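Local structure of OxsB protein (Bacillus megaterium, 5UL3) at residues N485-L490 with N647-K652; H633-H638 with S659-M664; L641-Y646 with M690-L695. The protein catalyses the oxidative ring contraction of dAMP to an oxetane aldehyde in oxetanocin A biosynthesis, as a cobalamin-dependent radical SAM enzyme with a [4Fe-4S] cluster. One frame throughout, in Å; residues are numbered along the deposited sequence.

Contact 1: residues N485-L490 with N647-K652; sequences NLKENL and NLSPDK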
loop_
_atom_site.group_PDB
_atom_site.type_symbol
_atom_site.label_atom_id
_atom_site.label_comp_id
_atom_site.label_asym_id
_atom_site.label_seq_id
_atom_site.Cartn_x
_atom_site.Cartn_y
_atom_site.Cartn_z
ATOM N N ASN A 485 10.740 28.132 -7.176
ATOM C CA ASN A 485 10.580 26.868 -6.448
ATOM C C ASN A 485 11.307 25.719 -7.143
ATOM O O ASN A 485 11.806 24.810 -6.465
ATOM C CB ASN A 485 9.104 26.501 -6.296
ATOM C CG ASN A 485 8.338 27.445 -5.373
ATOM O OD1 ASN A 485 7.132 27.337 -5.260
ATOM N ND2 ASN A 485 9.032 28.381 -4.736
ATOM N N LEU A 486 11.378 25.733 -8.478
ATOM C CA LEU A 486 12.137 24.685 -9.164
ATOM C C LEU A 486 13.622 24.815 -8.870
ATOM O O LEU A 486 14.298 23.813 -8.620
ATOM C CB LEU A 486 11.886 24.721 -10.676
ATOM C CG LEU A 486 10.442 24.548 -11.175
ATOM C CD1 LEU A 486 10.391 24.675 -12.689
ATOM C CD2 LEU A 486 9.802 23.214 -10.702
ATOM N N LYS A 487 14.154 26.040 -8.895
ATOM C CA LYS A 487 15.557 26.229 -8.547
ATOM C C LYS A 487 15.834 25.771 -7.125
ATOM O O LYS A 487 16.864 25.139 -6.862
ATOM C CB LYS A 487 15.949 27.699 -8.719
ATOM C CG LYS A 487 15.836 28.178 -10.149
ATOM C CD LYS A 487 16.420 29.595 -10.304
ATOM C CE LYS A 487 16.460 30.023 -11.763
ATOM N NZ LYS A 487 17.080 31.382 -11.945
ATOM N N GLU A 488 14.938 26.103 -6.192
ATOM C CA GLU A 488 15.096 25.655 -4.812
ATOM C C GLU A 488 15.062 24.131 -4.729
ATOM O O GLU A 488 15.842 23.519 -3.990
ATOM C CB GLU A 488 14.001 26.260 -3.933
ATOM C CG GLU A 488 14.093 27.781 -3.761
ATOM C CD GLU A 488 12.745 28.419 -3.428
ATOM O OE1 GLU A 488 11.827 27.700 -2.989
ATOM O OE2 GLU A 488 12.597 29.649 -3.616
ATOM N N ASN A 489 14.162 23.508 -5.486
ATOM C CA ASN A 489 14.086 22.045 -5.505
ATOM C C ASN A 489 15.375 21.428 -6.030
ATOM O O ASN A 489 15.898 20.468 -5.452
ATOM C CB ASN A 489 12.905 21.609 -6.362
ATOM C CG ASN A 489 11.605 21.631 -5.599
ATOM O OD1 ASN A 489 11.600 21.768 -4.380
ATOM N ND2 ASN A 489 10.500 21.489 -6.308
ATOM N N LEU A 490 15.864 21.933 -7.164
ATOM C CA LEU A 490 17.080 21.397 -7.761
ATOM C C LEU A 490 18.265 21.521 -6.812
ATOM O O LEU A 490 19.059 20.575 -6.674
ATOM C CB LEU A 490 17.367 22.118 -9.078
ATOM C CG LEU A 490 16.377 21.906 -10.225
ATOM C CD1 LEU A 490 16.638 22.939 -11.324
ATOM C CD2 LEU A 490 16.502 20.475 -10.781
ATOM N N ASN A 647 18.181 27.604 -19.359
ATOM C CA ASN A 647 17.928 28.238 -20.643
ATOM C C ASN A 647 16.783 29.233 -20.570
ATOM O O ASN A 647 16.627 30.050 -21.484
ATOM C CB ASN A 647 17.648 27.174 -21.699
ATOM C CG ASN A 647 18.928 26.630 -22.327
ATOM O OD1 ASN A 647 19.557 27.300 -23.146
ATOM N ND2 ASN A 647 19.321 25.415 -21.942
ATOM N N LEU A 648 15.988 29.186 -19.505
ATOM C CA LEU A 648 14.951 30.177 -19.268
ATOM C C LEU A 648 15.406 31.283 -18.334
ATOM O O LEU A 648 14.936 32.417 -18.458
ATOM C CB LEU A 648 13.702 29.520 -18.669
ATOM C CG LEU A 648 12.992 28.423 -19.455
ATOM C CD1 LEU A 648 11.967 27.739 -18.552
ATOM C CD2 LEU A 648 12.318 28.997 -20.672
ATOM N N SER A 649 16.314 30.975 -17.414
ATOM C CA SER A 649 16.687 31.894 -16.342
ATOM C C SER A 649 18.102 31.549 -15.909
ATOM O O SER A 649 18.324 30.932 -14.862
ATOM C CB SER A 649 15.702 31.806 -15.174
ATOM O OG SER A 649 16.088 32.623 -14.085
ATOM N N PRO A 650 19.099 31.929 -16.704
ATOM C CA PRO A 650 20.479 31.564 -16.368
ATOM C C PRO A 650 20.980 32.294 -15.132
ATOM O O PRO A 650 20.536 33.398 -14.803
ATOM C CB PRO A 650 21.271 31.968 -17.619
ATOM C CG PRO A 650 20.432 33.010 -18.284
ATOM C CD PRO A 650 19.001 32.654 -17.983
ATOM N N ASP A 651 21.889 31.629 -14.422
ATOM C CA ASP A 651 22.682 32.229 -13.361
ATOM C C ASP A 651 24.046 31.561 -13.388
ATOM O O ASP A 651 24.213 30.483 -13.965
ATOM C CB ASP A 651 22.024 32.088 -11.979
ATOM C CG ASP A 651 21.778 30.641 -11.587
ATOM O OD1 ASP A 651 22.731 29.963 -11.148
ATOM O OD2 ASP A 651 20.621 30.186 -11.709
ATOM N N LYS A 652 25.027 32.213 -12.753
ATOM C CA LYS A 652 26.415 31.769 -12.872
ATOM C C LYS A 652 26.655 30.456 -12.140
ATOM O O LYS A 652 27.446 29.623 -12.600
ATOM C CB LYS A 652 27.366 32.842 -12.342
ATOM C CG LYS A 652 27.537 34.039 -13.260
ATOM C CD LYS A 652 28.408 35.104 -12.609
ATOM C CE LYS A 652 28.449 36.375 -13.442
ATOM N NZ LYS A 652 29.170 37.469 -12.729
#
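K487 meets S649 and D651 in a small polar surface contact, where helix 484-493 faces the turn linking helices 620-648 and 652-664. A single side chain does the bridging: the CA atoms of K487 and S649 remain 9.7 Å apart, and the segments bury only 115 Å² together. The lysine starts with CG beside the backbone N (chi1 -63°) and then runs fully extended, which carries its ammonium group across the gap. There NZ donates to S649 OG at 2.7 Å and, at 3.2 Å, to the backbone oxygen S649 O, approaching it tilted 33° from the carbonyl plane. One residue thus offers both a hydroxyl and a carbonyl to the same nitrogen. The turn lies in what is evidently the C-terminal helix bundle, whereas helix 484-493 falls within the radical SAM core sequence. D651 occupies the N-cap position of helix 652-664, and its two carboxylate oxygens divide the work: OD1 accepts from the backbone N of S654, while OD2 lies 3.7 Å from K487 NZ in a long salt bridge. Just behind the ammonium, K487 CE packs 3.7 Å from V645 CG1, so the last methylene touches helix 620-648.

Contact 2: residues H633-H638 with S659-M664; sequences HREISH and SDFLRM. With EDO (1,2-ethanediol), chain T; EDO (1,2-ethanediol), chain H.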
loop_
_atom_site.group_PDB
_atom_site.type_symbol
_atom_site.label_atom_id
_atom_site.label_comp_id
_atom_site.label_asym_id
_atom_site.label_seq_id
_atom_site.Cartn_x
_atom_site.Cartn_y
_atom_site.Cartn_z
ATOM N N HIS A 633 21.299 7.439 -16.323
ATOM C CA HIS A 633 20.005 7.931 -16.793
ATOM C C HIS A 633 19.361 8.876 -15.783
ATOM O O HIS A 633 18.849 9.940 -16.153
ATOM C CB HIS A 633 19.078 6.752 -17.066
ATOM C CG HIS A 633 17.646 7.135 -17.260
ATOM N ND1 HIS A 633 16.650 6.762 -16.384
ATOM C CD2 HIS A 633 17.039 7.848 -18.238
ATOM C CE1 HIS A 633 15.492 7.233 -16.815
ATOM N NE2 HIS A 633 15.702 7.893 -17.940
ATOM N N ARG A 634 19.376 8.497 -14.503
ATOM C CA ARG A 634 18.799 9.353 -13.468
ATOM C C ARG A 634 19.529 10.684 -13.401
ATOM O O ARG A 634 18.908 11.745 -13.275
ATOM C CB ARG A 634 18.861 8.641 -12.115
ATOM C CG ARG A 634 18.349 9.488 -10.952
ATOM C CD ARG A 634 18.669 8.802 -9.618
ATOM N NE ARG A 634 17.959 7.534 -9.435
ATOM C CZ ARG A 634 16.758 7.418 -8.873
ATOM N NH1 ARG A 634 16.093 8.501 -8.432
ATOM N NH2 ARG A 634 16.223 6.215 -8.740
ATOM N N GLU A 635 20.853 10.637 -13.471
ATOM C CA GLU A 635 21.664 11.844 -13.481
ATOM C C GLU A 635 21.311 12.729 -14.676
ATOM O O GLU A 635 21.075 13.935 -14.530
ATOM C CB GLU A 635 23.129 11.405 -13.498
ATOM C CG GLU A 635 24.191 12.439 -13.331
ATOM C CD GLU A 635 25.558 11.778 -13.239
ATOM O OE1 GLU A 635 25.837 11.149 -12.197
ATOM O OE2 GLU A 635 26.328 11.838 -14.220
ATOM N N ILE A 636 21.226 12.132 -15.868
ATOM C CA ILE A 636 20.883 12.903 -17.064
ATOM C C ILE A 636 19.484 13.493 -16.934
ATOM O O ILE A 636 19.234 14.631 -17.349
ATOM C CB ILE A 636 21.003 12.028 -18.329
ATOM C CG1 ILE A 636 22.444 11.554 -18.539
ATOM C CG2 ILE A 636 20.510 12.789 -19.557
ATOM C CD1 ILE A 636 22.548 10.462 -19.635
ATOM N N SER A 637 18.552 12.731 -16.351
ATOM C CA SER A 637 17.188 13.224 -16.168
ATOM C C SER A 637 17.134 14.374 -15.168
ATOM O O SER A 637 16.358 15.319 -15.351
ATOM C CB SER A 637 16.271 12.086 -15.712
ATOM O OG SER A 637 16.176 11.087 -16.719
ATOM N N HIS A 638 17.924 14.305 -14.093
ATOM C CA HIS A 638 17.945 15.424 -13.156
ATOM C C HIS A 638 18.467 16.686 -13.830
ATOM O O HIS A 638 17.875 17.768 -13.713
ATOM C CB HIS A 638 18.804 15.112 -11.933
ATOM C CG HIS A 638 19.024 16.314 -11.067
ATOM N ND1 HIS A 638 18.098 16.728 -10.133
ATOM C CD2 HIS A 638 20.021 17.231 -11.042
ATOM C CE1 HIS A 638 18.529 17.838 -9.552
ATOM N NE2 HIS A 638 19.692 18.165 -10.088
ATOM N N SER A 659 28.183 23.097 -16.722
ATOM C CA SER A 659 29.425 22.980 -17.480
ATOM C C SER A 659 30.295 21.849 -16.940
ATOM O O SER A 659 30.841 21.059 -17.716
ATOM C CB SER A 659 30.177 24.309 -17.459
ATOM O OG SER A 659 31.218 24.308 -18.412
ATOM N N ASP A 660 30.412 21.740 -15.612
ATOM C CA ASP A 660 31.125 20.615 -15.011
ATOM C C ASP A 660 30.528 19.283 -15.447
ATOM O O ASP A 660 31.256 18.347 -15.796
ATOM C CB ASP A 660 31.096 20.723 -13.486
ATOM C CG ASP A 660 32.109 21.707 -12.952
ATOM O OD1 ASP A 660 32.857 22.290 -13.767
ATOM O OD2 ASP A 660 32.160 21.893 -11.717
ATOM N N PHE A 661 29.196 19.176 -15.411
ATOM C CA PHE A 661 28.539 17.926 -15.775
ATOM C C PHE A 661 28.789 17.583 -17.240
ATOM O O PHE A 661 29.159 16.450 -17.569
ATOM C CB PHE A 661 27.040 18.026 -15.475
ATOM C CG PHE A 661 26.245 16.841 -15.922
ATOM C CD1 PHE A 661 26.178 15.698 -15.144
ATOM C CD2 PHE A 661 25.554 16.870 -17.125
ATOM C CE1 PHE A 661 25.442 14.604 -15.560
ATOM C CE2 PHE A 661 24.813 15.784 -17.544
ATOM C CZ PHE A 661 24.758 14.645 -16.763
ATOM N N LEU A 662 28.585 18.557 -18.136
ATOM C CA LEU A 662 28.827 18.319 -19.558
ATOM C C LEU A 662 30.278 17.945 -19.817
ATOM O O LEU A 662 30.565 17.085 -20.657
ATOM C CB LEU A 662 28.447 19.555 -20.374
ATOM C CG LEU A 662 26.961 19.898 -20.373
ATOM C CD1 LEU A 662 26.638 21.122 -21.227
ATOM C CD2 LEU A 662 26.187 18.694 -20.838
ATOM N N ARG A 663 31.209 18.585 -19.107
ATOM C CA ARG A 663 32.621 18.274 -19.299
ATOM C C ARG A 663 32.944 16.871 -18.803
ATOM O O ARG A 663 33.727 16.149 -19.429
ATOM C CB ARG A 663 33.487 19.316 -18.594
ATOM C CG ARG A 663 34.976 19.075 -18.733
ATOM C CD ARG A 663 35.779 20.206 -18.119
ATOM N NE ARG A 663 35.541 20.328 -16.684
ATOM C CZ ARG A 663 36.209 19.650 -15.756
ATOM N NH1 ARG A 663 37.158 18.793 -16.112
ATOM N NH2 ARG A 663 35.926 19.826 -14.473
ATOM N N MET A 664 32.341 16.462 -17.687
ATOM C CA MET A 664 32.522 15.099 -17.203
ATOM C C MET A 664 32.034 14.065 -18.209
ATOM O O MET A 664 32.522 12.930 -18.202
ATOM C CB MET A 664 31.792 14.922 -15.872
ATOM C CG MET A 664 32.042 13.590 -15.190
ATOM S SD MET A 664 30.879 13.289 -13.845
ATOM C CE MET A 664 29.326 13.257 -14.739
HETATM C C1 EDO T . 19.668 3.998 -10.060
HETATM O O1 EDO T . 19.751 5.343 -9.561
HETATM C C2 EDO T . 18.418 3.340 -9.514
HETATM O O2 EDO T . 17.286 3.986 -10.086
HETATM C C1 EDO H . 14.741 15.581 -9.940
HETATM O O1 EDO H . 16.011 15.297 -9.340
HETATM C C2 EDO H . 13.668 14.959 -9.044
HETATM O O2 EDO H . 12.389 15.313 -9.557
#
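I636 and F661 provide the closest pair of CA atoms, 9.2 Å apart, where segments 633-638 and 659-664 run roughly antiparallel at 145° and keep their helix axes a wide 12.2 Å apart. F661 and E635 reach across that gap from either helix. E635, its CG anti to the backbone N (chi1 -172°) and its chain extended, brings the carboxylate to the rim of the phenyl ring: OE2 lies 3.2 Å from F661 CE1, near the ring plane. E635 CD lies in that plane, with the carboxylate turned 80° to it, and E635 CG also comes to 3.3 Å from F661 CE1, so the acid meets the C-H rim. From the opposite direction comes the methyl end of M664, bent at its last torsion, with CE 3.4 Å from E635 OE2. I636 adds a looser touch at another part of the ring edge, CG1 to F661 CZ at 4.3 Å. Elsewhere F661 meets F639 and, edge-to-face, H665. On other sides of helix 633-638, R634 holds an ethanediol, probably from the crystallisation liquor, through NE and NH2, with NE 2.8 Å from its O1; H638 ND1 lies 2.7 Å from O1 of a second one in a hydrogen bond. The E635-F661-M664 cluster joins the two bundle helices without any hydrogen bond between the segments. The carboxylate oxygen probably gains modest electrostatic favour from the slightly positive ring hydrogens of F661; the M664 methyl packs against that same oxygen, and I636 with F661 is the purely apolar touch.

Contact 3: residues L641-Y646 with M690-L695; sequences LKYLVY and MTNWQL
M690 comes first along the second segment, its backbone close to L644: the two CA atoms are 7.3 Å apart, and L644 CD2 reaches to 4.3 Å from M690 N. The end of the M690 side chain leads away from segment 641-646, toward A596 and W600 of helix 588-617, while also touching L640 of helix 620-648, so L644 lies against backbone more than against the thioether. Two residues on, N692 points its amide at the far end of Y643. OD1 is 3.2 Å from Y643 OH, with the amide and ring planes crossing at a shallow angle.

W693 carries the largest part of its segment's contact. A chi1 of -164° swings the indole away from its own backbone N and out toward helix 641-646, where its benzo ring slides over one face of Y643. CE3 lies 3.3 Å from Y643 CG, and the six-membered ring and the phenol form an offset stack, centroids 4.6 Å apart and planes at 30°. The tilt is accompanied by a CH-pi contact in which Y643 CB sits over the indole face, 3.9 Å from the centroid of the six-membered ring. The NE1 end of the indole turns elsewhere, donating to the carbonyl of I636, about two turns before Y643 on the same helix.

The axes of segments 641-646 and 690-695 run roughly antiparallel, 10.3 Å apart. W693 joins them in two ways: dispersion across stacked faces holds Y643, and its buried N-H is satisfied by I636 O, which probably helps fix the ring's rotation.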
loop_
_atom_site.group_PDB
_atom_site.type_symbol
_atom_site.label_atom_id
_atom_site.label_comp_id
_atom_site.label_asym_id
_atom_site.label_seq_id
_atom_site.Cartn_x
_atom_site.Cartn_y
_atom_site.Cartn_z
ATOM N N LEU A 641 16.289 18.992 -16.271
ATOM C CA LEU A 641 15.491 20.090 -15.740
ATOM C C LEU A 641 16.363 21.287 -15.374
ATOM O O LEU A 641 15.967 22.439 -15.590
ATOM C CB LEU A 641 14.679 19.631 -14.532
ATOM C CG LEU A 641 13.748 20.707 -13.986
ATOM C CD1 LEU A 641 12.912 21.282 -15.120
ATOM C CD2 LEU A 641 12.851 20.108 -12.898
ATOM N N LYS A 642 17.550 21.041 -14.815
ATOM C CA LYS A 642 18.444 22.153 -14.520
ATOM C C LYS A 642 18.832 22.880 -15.803
ATOM O O LYS A 642 18.895 24.116 -15.834
ATOM C CB LYS A 642 19.682 21.654 -13.774
ATOM C CG LYS A 642 20.519 22.760 -13.163
ATOM C CD LYS A 642 21.672 22.195 -12.354
ATOM C CE LYS A 642 22.191 23.199 -11.323
ATOM N NZ LYS A 642 21.280 23.467 -10.145
ATOM N N TYR A 643 19.019 22.123 -16.884
ATOM C CA TYR A 643 19.345 22.703 -18.182
ATOM C C TYR A 643 18.175 23.501 -18.750
ATOM O O TYR A 643 18.373 24.598 -19.292
ATOM C CB TYR A 643 19.759 21.579 -19.125
ATOM C CG TYR A 643 20.214 22.000 -20.503
ATOM C CD1 TYR A 643 21.400 22.694 -20.683
ATOM C CD2 TYR A 643 19.476 21.658 -21.622
ATOM C CE1 TYR A 643 21.830 23.061 -21.957
ATOM C CE2 TYR A 643 19.901 22.013 -22.902
ATOM C CZ TYR A 643 21.071 22.717 -23.059
ATOM O OH TYR A 643 21.473 23.070 -24.329
ATOM N N LEU A 644 16.951 22.971 -18.645
ATOM C CA LEU A 644 15.784 23.715 -19.115
ATOM C C LEU A 644 15.599 25.018 -18.340
ATOM O O LEU A 644 15.328 26.069 -18.935
ATOM C CB LEU A 644 14.527 22.847 -19.020
ATOM C CG LEU A 644 14.443 21.647 -19.974
ATOM C CD1 LEU A 644 13.265 20.735 -19.611
ATOM C CD2 LEU A 644 14.306 22.128 -21.395
ATOM N N VAL A 645 15.745 24.972 -17.012
ATOM C CA VAL A 645 15.584 26.174 -16.194
ATOM C C VAL A 645 16.708 27.164 -16.485
ATOM O O VAL A 645 16.497 28.386 -16.500
ATOM C CB VAL A 645 15.520 25.804 -14.699
ATOM C CG1 VAL A 645 15.557 27.065 -13.802
ATOM C CG2 VAL A 645 14.262 24.998 -14.405
ATOM N N TYR A 646 17.919 26.654 -16.723
ATOM C CA TYR A 646 19.035 27.524 -17.078
ATOM C C TYR A 646 18.756 28.284 -18.366
ATOM O O TYR A 646 19.070 29.475 -18.474
ATOM C CB TYR A 646 20.318 26.715 -17.231
ATOM C CG TYR A 646 21.509 27.588 -17.547
ATOM C CD1 TYR A 646 22.188 28.256 -16.533
ATOM C CD2 TYR A 646 21.946 27.760 -18.857
ATOM C CE1 TYR A 646 23.275 29.064 -16.812
ATOM C CE2 TYR A 646 23.033 28.569 -19.146
ATOM C CZ TYR A 646 23.692 29.215 -18.120
ATOM O OH TYR A 646 24.770 30.022 -18.401
ATOM N N MET A 690 15.302 20.513 -25.219
ATOM C CA MET A 690 15.316 19.115 -24.787
ATOM C C MET A 690 15.909 18.206 -25.856
ATOM O O MET A 690 16.634 17.260 -25.530
ATOM C CB MET A 690 13.904 18.668 -24.419
ATOM C CG MET A 690 13.842 17.269 -23.817
ATOM S SD MET A 690 12.294 16.949 -22.943
ATOM C CE MET A 690 11.080 16.980 -24.262
ATOM N N THR A 691 15.613 18.470 -27.138
ATOM C CA THR A 691 16.274 17.727 -28.210
ATOM C C THR A 691 17.788 17.802 -28.069
ATOM O O THR A 691 18.500 16.816 -28.306
ATOM C CB THR A 691 15.840 18.267 -29.580
ATOM O OG1 THR A 691 14.455 17.988 -29.800
ATOM C CG2 THR A 691 16.658 17.630 -30.690
ATOM N N ASN A 692 18.294 18.967 -27.660
ATOM C CA ASN A 692 19.731 19.138 -27.489
ATOM C C ASN A 692 20.238 18.300 -26.327
ATOM O O ASN A 692 21.267 17.626 -26.431
ATOM C CB ASN A 692 20.053 20.616 -27.268
ATOM C CG ASN A 692 21.412 20.996 -27.803
ATOM O OD1 ASN A 692 22.239 21.569 -27.090
ATOM N ND2 ASN A 692 21.659 20.662 -29.064
ATOM N N TRP A 693 19.525 18.336 -25.200
ATOM C CA TRP A 693 19.927 17.541 -24.050
ATOM C C TRP A 693 19.842 16.048 -24.346
ATOM O O TRP A 693 20.633 15.263 -23.816
ATOM C CB TRP A 693 19.049 17.893 -22.851
ATOM C CG TRP A 693 19.619 17.417 -21.573
ATOM C CD1 TRP A 693 19.212 16.330 -20.835
ATOM C CD2 TRP A 693 20.720 17.991 -20.870
ATOM N NE1 TRP A 693 19.994 16.214 -19.708
ATOM C CE2 TRP A 693 20.920 17.223 -19.704
ATOM C CE3 TRP A 693 21.553 19.091 -21.107
ATOM C CZ2 TRP A 693 21.922 17.512 -18.788
ATOM C CZ3 TRP A 693 22.544 19.379 -20.198
ATOM C CH2 TRP A 693 22.721 18.596 -19.046
ATOM N N GLN A 694 18.897 15.644 -25.192
ATOM C CA GLN A 694 18.736 14.237 -25.538
ATOM C C GLN A 694 19.993 13.653 -26.175
ATOM O O GLN A 694 20.195 12.436 -26.122
ATOM C CB GLN A 694 17.533 14.070 -26.467
ATOM C CG GLN A 694 17.243 12.623 -26.866
ATOM C CD GLN A 694 16.013 12.484 -27.735
ATOM O OE1 GLN A 694 15.941 13.062 -28.819
ATOM N NE2 GLN A 694 15.032 11.712 -27.268
ATOM N N LEU A 695 20.850 14.495 -26.765
ATOM C CA LEU A 695 22.130 14.009 -27.275
ATOM C C LEU A 695 22.989 13.402 -26.171
ATOM O O LEU A 695 23.841 12.548 -26.443
ATOM C CB LEU A 695 22.883 15.154 -27.962
ATOM C CG LEU A 695 22.186 15.738 -29.189
ATOM C CD1 LEU A 695 22.921 17.005 -29.628
ATOM C CD2 LEU A 695 22.159 14.710 -30.322
#

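In the fold
Contacts 2 and 3 lie about two turns apart along helix 620-648, while contact 1 uses the turn that follows its C-terminal end. Contact 3 is the buried one, with 264 Å² covered and aromatic faces doing the work; contact 2 is partly buried, its helices farther apart and meeting through a ring edge; contact 1 lies at the surface and depends on a lysine with oxygen partners. Contacts 2 and 3 are continuous: F661 CE2 packs 3.6 Å from W693 CZ2, and L662 CD2 lies 3.8 Å from W693 CZ3. Contact 1 differs in bringing in helix 484-493 from the radical SAM core sequence, and L490 touches both H638 and K642.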